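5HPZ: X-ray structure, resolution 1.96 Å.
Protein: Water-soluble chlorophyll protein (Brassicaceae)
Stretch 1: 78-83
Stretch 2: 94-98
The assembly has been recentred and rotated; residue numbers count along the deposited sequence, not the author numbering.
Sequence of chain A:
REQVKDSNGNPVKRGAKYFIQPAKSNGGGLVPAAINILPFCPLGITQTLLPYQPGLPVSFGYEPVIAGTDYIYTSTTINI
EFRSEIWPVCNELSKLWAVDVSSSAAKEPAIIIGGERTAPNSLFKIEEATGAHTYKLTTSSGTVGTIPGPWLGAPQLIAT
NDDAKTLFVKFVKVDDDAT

Stretch 1, residues 78-83: INIEFR
Stretch 2 (94-98) SKLWA

How do the two backbones run against each other? Stretch 1 is a strand from Ile 78 to Phe 82, with phi/psi near -119/127 at Ile 80, -132/136 at Glu 81 and -69/141 at Phe 82. Stretch 2, with -83/137 at Leu 96 and -65/147 at Trp 97, is strand at Trp 97 and Ala 98. It runs antiparallel to stretch 1, so that Ile 80 faces Trp 97, Glu 81 faces Leu 96 and Phe 82 faces Lys 95, with CA to CA distances of 5.5, 4.4 and 5.4 Å. A single beta bridge joins Glu 81 to Leu 96. On its two flanks lie the hydrogen bonds: Trp 97 N donates to Ile 80 O at 2.8 Å and 170°, and Phe 82 N donates to Lys 95 O at 3.0 Å and 159°. The same carbonyls receive CA-H contacts, Leu 96 CA to Ile 80 O and Glu 81 CA to Lys 95 O, both 3.4 Å. Beyond the bridge a water takes over, accepting from Ile 80 N at 2.7 Å and lying 2.9 Å from Trp 97 O, placed to donate to it.

What does Trp 97 do with the largest covered area of the contact? Its CA-to-CB bond points toward stretch 1, and with chi1 -65° (m) and chi2 22° the indole packs against two buried apolar neighbours, Ile 80 and Phe 82. Ile 80, chi1 m and chi2 t, sets CG2 over one face of the five-membered ring, 3.5 Å from its centroid and 8° off the normal; a branched aliphatic residue suits this place because its gamma methyl can sit above the ring and direct C-H bonds at the pi cloud.

How does Phe 82 complete this cluster? With chi1 -86° (m) and chi2 -58°, it brings its ring obliquely to the Trp 97 five-membered ring, centroids 4.6 Å apart and planes at 46°. Trp 97 NE1 lies over one face of the phenyl, 3.3 Å from Phe 82 CE2. Together Ile 80, Phe 82 and Trp 97 supply most of the 467 Å² buried between the stretches.

What do the remaining residues contribute? Leu 96, chi1 m and chi2 t, reaches back so that CD2 lies 3.3 Å from Glu 81 CB and CD1 lies 4.0 Å from Asn 79 CG; an apolar residue fits this buried spot. Its backbone N donates to Ser 94 OG at 3.0 Å, a bond within stretch 2. Glu 81, chi1 p and chi2 t, is partly exposed, as suits a carboxylate. Lys 95 (phi/psi -103/17) starts toward stretch 1, with CB 4.2 Å from Phe 82 CB, but its extended chain, m then t throughout, leads the amine away.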

ATOM      1  N   ILE A  78      17.125  -3.548 -29.884  1.00 33.33           N
ATOM      2  CA  ILE A  78      17.759  -2.973 -28.758  1.00 36.77           C
ATOM      3  C   ILE A  78      17.082  -3.587 -27.528  1.00 36.55           C
ATOM      4  O   ILE A  78      15.996  -4.183 -27.630  1.00 34.36           O
ATOM      5  CB  ILE A  78      17.576  -1.438 -28.733  1.00 35.81           C
ATOM      6  CG1 ILE A  78      16.075  -1.067 -28.733  1.00 39.89           C
ATOM      7  CG2 ILE A  78      18.236  -0.787 -29.937  1.00 35.35           C
ATOM      8  CD1 ILE A  78      15.805   0.403 -28.499  1.00 38.43           C
ATOM      9  N   ASN A  79      17.750  -3.414 -26.393  1.00 39.43           N
ATOM     10  CA  ASN A  79      17.130  -3.505 -25.062  1.00 36.07           C
ATOM     11  C   ASN A  79      16.786  -2.101 -24.631  1.00 36.42           C
ATOM     12  O   ASN A  79      17.440  -1.116 -25.040  1.00 36.22           O
ATOM     13  CB  ASN A  79      18.062  -4.147 -24.014  1.00 38.60           C
ATOM     14  CG  ASN A  79      18.501  -5.569 -24.378  1.00 43.85           C
ATOM     15  OD1 ASN A  79      19.660  -5.910 -24.188  1.00 51.45           O
ATOM     16  ND2 ASN A  79      17.586  -6.399 -24.887  1.00 40.20           N
ATOM     17  N   ILE A  80      15.729  -2.006 -23.821  1.00 33.45           N
ATOM     18  CA  ILE A  80      15.322  -0.732 -23.217  1.00 34.56           C
ATOM     19  C   ILE A  80      15.405  -0.909 -21.708  1.00 34.31           C
ATOM     20  O   ILE A  80      14.858  -1.853 -21.150  1.00 34.58           O
ATOM     21  CB  ILE A  80      13.889  -0.365 -23.614  1.00 30.72           C
ATOM     22  CG1 ILE A  80      13.765  -0.300 -25.138  1.00 30.69           C
ATOM     23  CG2 ILE A  80      13.459   0.926 -22.958  1.00 32.90           C
ATOM     24  CD1 ILE A  80      12.328  -0.158 -25.622  1.00 28.99           C
ATOM     25  N   GLU A  81      16.110  -0.011 -21.048  1.00 39.16           N
ATOM     26  CA  GLU A  81      16.280  -0.166 -19.620  1.00 40.77           C
ATOM     27  C   GLU A  81      16.005   1.092 -18.875  1.00 35.98           C
ATOM     28  O   GLU A  81      16.418   2.238 -19.231  1.00 32.12           O
ATOM     29  CB  GLU A  81      17.647  -0.784 -19.238  1.00 47.36           C
ATOM     30  CG  GLU A  81      18.924  -0.246 -19.877  1.00 54.17           C
ATOM     31  CD  GLU A  81      20.168  -0.670 -19.076  1.00 61.58           C
ATOM     32  OE1 GLU A  81      20.136  -1.730 -18.405  1.00 54.05           O
ATOM     33  OE2 GLU A  81      21.165   0.083 -19.082  1.00 69.87           O
ATOM     34  N   PHE A  82      15.293   0.887 -17.804  1.00 31.05           N
ATOM     35  CA  PHE A  82      15.074   1.974 -16.911  1.00 30.82           C
ATOM     36  C   PHE A  82      16.406   2.327 -16.225  1.00 32.77           C
ATOM     37  O   PHE A  82      17.175   1.440 -15.890  1.00 34.34           O
ATOM     38  CB  PHE A  82      13.981   1.599 -15.918  1.00 29.59           C
ATOM     39  CG  PHE A  82      12.564   1.886 -16.439  1.00 28.48           C
ATOM     40  CD1 PHE A  82      12.193   3.191 -16.830  1.00 30.82           C
ATOM     41  CD2 PHE A  82      11.624   0.889 -16.513  1.00 29.89           C
ATOM     42  CE1 PHE A  82      10.900   3.472 -17.300  1.00 31.81           C
ATOM     43  CE2 PHE A  82      10.317   1.162 -16.936  1.00 29.06           C
ATOM     44  CZ  PHE A  82       9.961   2.450 -17.327  1.00 30.30           C
ATOM     45  N   ARG A  83      16.631   3.628 -16.054  1.00 36.79           N
ATOM     46  CA  ARG A  83      17.802   4.164 -15.373  1.00 39.51           C
ATOM     47  C   ARG A  83      17.430   4.905 -14.101  1.00 37.67           C
ATOM     48  O   ARG A  83      16.886   6.017 -14.137  1.00 36.85           O
ATOM     49  CB  ARG A  83      18.592   5.077 -16.328  1.00 42.27           C
ATOM     50  CG  ARG A  83      19.257   4.358 -17.534  1.00 43.72           C
ATOM     51  CD  ARG A  83      19.954   3.024 -17.224  1.00 42.74           C
ATOM     52  N   SER A  94      16.018  -7.611 -13.287  1.00 36.23           N
ATOM     53  CA  SER A  94      16.626  -6.428 -13.903  1.00 34.71           C
ATOM     54  C   SER A  94      15.670  -5.247 -14.039  1.00 36.77           C
ATOM     55  O   SER A  94      14.530  -5.308 -13.642  1.00 33.18           O
ATOM     56  CB  SER A  94      17.121  -6.765 -15.290  1.00 37.35           C
ATOM     57  OG  SER A  94      16.078  -6.853 -16.254  1.00 37.81           O
ATOM     58  N   LYS A  95      16.175  -4.188 -14.649  1.00 34.43           N
ATOM     59  CA  LYS A  95      15.392  -3.050 -15.086  1.00 34.13           C
ATOM     60  C   LYS A  95      15.127  -3.058 -16.626  1.00 31.81           C
ATOM     61  O   LYS A  95      14.856  -2.031 -17.205  1.00 34.07           O
ATOM     62  CB  LYS A  95      16.140  -1.801 -14.648  1.00 36.25           C
ATOM     63  CG  LYS A  95      16.524  -1.837 -13.147  1.00 40.80           C
ATOM     64  CD  LYS A  95      17.220  -0.560 -12.680  1.00 44.08           C
ATOM     65  CE  LYS A  95      17.984  -0.746 -11.371  1.00 47.45           C
ATOM     66  NZ  LYS A  95      18.603   0.551 -10.951  1.00 49.36           N
ATOM     67  N   LEU A  96      15.310  -4.186 -17.285  1.00 30.37           N
ATOM     68  CA  LEU A  96      15.075  -4.252 -18.732  1.00 37.28           C
ATOM     69  C   LEU A  96      13.594  -4.464 -19.003  1.00 31.71           C
ATOM     70  O   LEU A  96      12.971  -5.307 -18.354  1.00 31.44           O
ATOM     71  CB  LEU A  96      15.782  -5.431 -19.394  1.00 36.12           C
ATOM     72  CG  LEU A  96      17.301  -5.407 -19.467  1.00 40.84           C
ATOM     73  CD1 LEU A  96      17.699  -6.373 -20.555  1.00 43.06           C
ATOM     74  CD2 LEU A  96      17.835  -4.030 -19.777  1.00 43.16           C
ATOM     75  N   TRP A  97      13.075  -3.731 -19.990  1.00 27.59           N
ATOM     76  CA  TRP A  97      11.737  -3.975 -20.494  1.00 28.03           C
ATOM     77  C   TRP A  97      11.725  -5.318 -21.119  1.00 32.28           C
ATOM     78  O   TRP A  97      12.729  -5.757 -21.705  1.00 34.16           O
ATOM     79  CB  TRP A  97      11.326  -2.942 -21.547  1.00 27.32           C
ATOM     80  CG  TRP A  97      11.187  -1.507 -21.084  1.00 26.15           C
ATOM     81  CD1 TRP A  97      11.734  -0.912 -19.999  1.00 25.50           C
ATOM     82  CD2 TRP A  97      10.362  -0.523 -21.697  1.00 27.57           C
ATOM     83  NE1 TRP A  97      11.350   0.412 -19.938  1.00 26.86           N
ATOM     84  CE2 TRP A  97      10.488   0.661 -20.957  1.00 27.03           C
ATOM     85  CE3 TRP A  97       9.548  -0.529 -22.823  1.00 26.46           C
ATOM     86  CZ2 TRP A  97       9.794   1.832 -21.293  1.00 31.21           C
ATOM     87  CZ3 TRP A  97       8.883   0.600 -23.151  1.00 25.30           C
ATOM     88  CH2 TRP A  97       8.993   1.759 -22.411  1.00 26.87           C
ATOM     89  N   ALA A  98      10.579  -5.979 -21.022  1.00 31.10           N
ATOM     90  CA  ALA A  98      10.416  -7.260 -21.574  1.00 30.48           C
ATOM     91  C   ALA A  98       8.932  -7.538 -21.720  1.00 31.50           C
ATOM     92  O   ALA A  98       8.122  -6.944 -21.050  1.00 28.43           O
ATOM     93  CB  ALA A  98      11.064  -8.256 -20.662  1.00 33.85           C
TER
HETATM   94  O   HOH W   1      14.870  -4.423 -23.090  1.00 31.55           O